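Local coordinates for protein putative laminarinase (Phanerochaete chrysosporium, PDB 2W39) that probably hydrolyses the glycosidic bonds of beta-1,3-glucans such as laminarin and of lichenin, as an extracellular family 16 glycoside hydrolase of a white rot fungus, at residues T82-F87 / D222-P227. Numbering follows the deposited sequence.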
loop_
_atom_site.group_PDB
_atom_site.type_symbol
_atom_site.label_atom_id
_atom_site.label_comp_id
_atom_site.label_asym_id
_atom_site.label_seq_id
_atom_site.Cartn_x
_atom_site.Cartn_y
_atom_site.Cartn_z
ATOM N N THR A 82 -15.038 8.080 -6.896
ATOM C CA THR A 82 -15.854 7.396 -5.897
ATOM C C THR A 82 -15.876 5.900 -6.214
ATOM O O THR A 82 -16.297 5.480 -7.303
ATOM C CB THR A 82 -17.252 7.993 -5.860
ATOM O OG1 THR A 82 -17.130 9.326 -5.359
ATOM C CG2 THR A 82 -18.181 7.185 -4.967
ATOM N N HIS A 83 -15.356 5.091 -5.287
ATOM C CA HIS A 83 -15.205 3.671 -5.544
ATOM C C HIS A 83 -14.867 2.956 -4.251
ATOM O O HIS A 83 -14.570 3.596 -3.231
ATOM C CB HIS A 83 -14.095 3.404 -6.578
ATOM C CG HIS A 83 -12.702 3.644 -6.071
ATOM N ND1 HIS A 83 -12.214 4.902 -5.783
ATOM C CD2 HIS A 83 -11.672 2.789 -5.864
ATOM C CE1 HIS A 83 -10.949 4.800 -5.401
ATOM N NE2 HIS A 83 -10.596 3.525 -5.435
ATOM N N VAL A 84 -14.910 1.622 -4.334
ATOM C CA VAL A 84 -14.367 0.767 -3.281
ATOM C C VAL A 84 -13.322 -0.146 -3.897
ATOM O O VAL A 84 -13.565 -0.738 -4.952
ATOM C CB VAL A 84 -15.468 -0.096 -2.609
ATOM C CG1 VAL A 84 -14.889 -0.945 -1.497
ATOM C CG2 VAL A 84 -16.576 0.793 -2.056
ATOM N N ALA A 85 -12.162 -0.266 -3.252
ATOM C CA ALA A 85 -11.108 -1.193 -3.695
ATOM C C ALA A 85 -10.866 -2.202 -2.584
ATOM O O ALA A 85 -10.703 -1.824 -1.423
ATOM C CB ALA A 85 -9.806 -0.431 -4.021
ATOM N N VAL A 86 -10.847 -3.483 -2.949
ATOM C CA VAL A 86 -10.673 -4.565 -1.984
ATOM C C VAL A 86 -9.464 -5.397 -2.388
ATOM O O VAL A 86 -9.403 -5.903 -3.512
ATOM C CB VAL A 86 -11.919 -5.477 -1.900
ATOM C CG1 VAL A 86 -11.724 -6.527 -0.811
ATOM C CG2 VAL A 86 -13.175 -4.634 -1.628
ATOM N N PHE A 87 -8.532 -5.563 -1.458
ATOM C CA PHE A 87 -7.264 -6.263 -1.657
ATOM C C PHE A 87 -7.257 -7.509 -0.783
ATOM O O PHE A 87 -7.311 -7.398 0.440
ATOM C CB PHE A 87 -6.066 -5.367 -1.249
ATOM C CG PHE A 87 -5.966 -4.055 -1.995
ATOM C CD1 PHE A 87 -5.002 -3.873 -2.981
ATOM C CD2 PHE A 87 -6.822 -3.003 -1.699
ATOM C CE1 PHE A 87 -4.902 -2.653 -3.663
ATOM C CE2 PHE A 87 -6.731 -1.782 -2.392
ATOM C CZ PHE A 87 -5.784 -1.611 -3.378
ATOM N N ASP A 222 -22.538 -0.379 4.086
ATOM C CA ASP A 222 -23.346 -0.136 5.296
ATOM C C ASP A 222 -23.234 -1.288 6.279
ATOM O O ASP A 222 -23.483 -1.109 7.480
ATOM C CB ASP A 222 -24.847 0.012 4.953
ATOM C CG ASP A 222 -25.176 1.299 4.217
ATOM O OD1 ASP A 222 -26.367 1.483 3.862
ATOM O OD2 ASP A 222 -24.275 2.136 3.999
ATOM N N ASN A 223 -22.900 -2.464 5.752
ATOM C CA ASN A 223 -22.871 -3.713 6.489
ATOM C C ASN A 223 -21.500 -4.112 7.017
ATOM O O ASN A 223 -21.338 -5.207 7.554
ATOM C CB ASN A 223 -23.436 -4.834 5.604
ATOM C CG ASN A 223 -24.904 -4.621 5.265
ATOM O OD1 ASN A 223 -25.661 -4.048 6.055
ATOM N ND2 ASN A 223 -25.312 -5.074 4.086
ATOM N N TRP A 224 -20.517 -3.221 6.888
ATOM C CA TRP A 224 -19.130 -3.601 7.122
ATOM C C TRP A 224 -18.588 -3.289 8.511
ATOM O O TRP A 224 -17.433 -3.597 8.813
ATOM C CB TRP A 224 -18.266 -2.924 6.062
ATOM C CG TRP A 224 -18.443 -3.515 4.687
ATOM C CD1 TRP A 224 -19.431 -4.366 4.249
ATOM C CD2 TRP A 224 -17.607 -3.265 3.565
ATOM N NE1 TRP A 224 -19.231 -4.677 2.926
ATOM C CE2 TRP A 224 -18.123 -4.005 2.476
ATOM C CE3 TRP A 224 -16.467 -2.476 3.364
ATOM C CZ2 TRP A 224 -17.508 -4.014 1.209
ATOM C CZ3 TRP A 224 -15.870 -2.468 2.113
ATOM C CH2 TRP A 224 -16.382 -3.237 1.048
ATOM N N GLY A 225 -19.411 -2.696 9.364
ATOM C CA GLY A 225 -18.951 -2.297 10.690
ATOM C C GLY A 225 -18.050 -1.068 10.645
ATOM O O GLY A 225 -17.826 -0.443 9.605
ATOM N N THR A 226 -17.502 -0.732 11.797
ATOM C CA THR A 226 -16.684 0.452 11.945
ATOM C C THR A 226 -15.360 0.304 11.196
ATOM O O THR A 226 -14.695 -0.725 11.309
ATOM C CB THR A 226 -16.464 0.694 13.434
ATOM O OG1 THR A 226 -17.738 0.988 14.002
ATOM C CG2 THR A 226 -15.502 1.829 13.694
ATOM N N PRO A 227 -14.960 1.342 10.440
ATOM C CA PRO A 227 -13.687 1.264 9.727
ATOM C C PRO A 227 -12.478 1.295 10.660
ATOM O O PRO A 227 -12.544 1.779 11.796
ATOM C CB PRO A 227 -13.716 2.509 8.825
ATOM C CG PRO A 227 -14.559 3.471 9.573
ATOM C CD PRO A 227 -15.643 2.631 10.206
#
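In the beta-sandwich of this family 16 hydrolase, Trp224 of the loop 222-227 brings the six-membered end of its indole against Val84 and Val86 of strand 83-89. The loop joins strands 218-220 and 229-232. The strand is an inner member of the nine-stranded antiparallel sheet, paired with strand 185-191 and with strand 288-297.

Trp224 CH2 lies 3.7 Å from Val84 CG1, and Trp224 CZ3 is 4.0 Å from the same methyl. Val84 and Trp224 approach from opposite directions. The methyl meets the ring obliquely. Val84 has CG1 opposite the backbone N (chi1 -178°), and this is the methyl that reaches the indole. Val86 lies two residues on, on the same side of the strand. It adds a looser contact, with its CG2 4.4 Å from Trp224 CH2. On the other side of the strand, His83 NE2 hydrogen-bonds to Glu104 OE2 of strand 98-105, in the second sheet.

The backbones stay well apart, with the CA atoms of Val84 and Trp224 12.2 Å from each other. The long indole bridges this gap, with chi1 of -71° placing CG opposite its own carbonyl carbon. The contact is small, about 80 Å² in all, but all three side chains are buried. It is wholly apolar. The indole nitrogen has its partner outside the two segments: Trp224 NE1 hydrogen-bonds to Asp211 OD2. That bond should help fix the rotation of the ring. Trp199 meets the indole edge-to-face, and Ile212 of helix 210-214 touches both Trp224 and Val86.

A connecting loop here sends an aromatic side chain onto two valines on the outer face of one sheet, the side turned away from the other sheet, in the beta-jelly-roll sandwich of family 16.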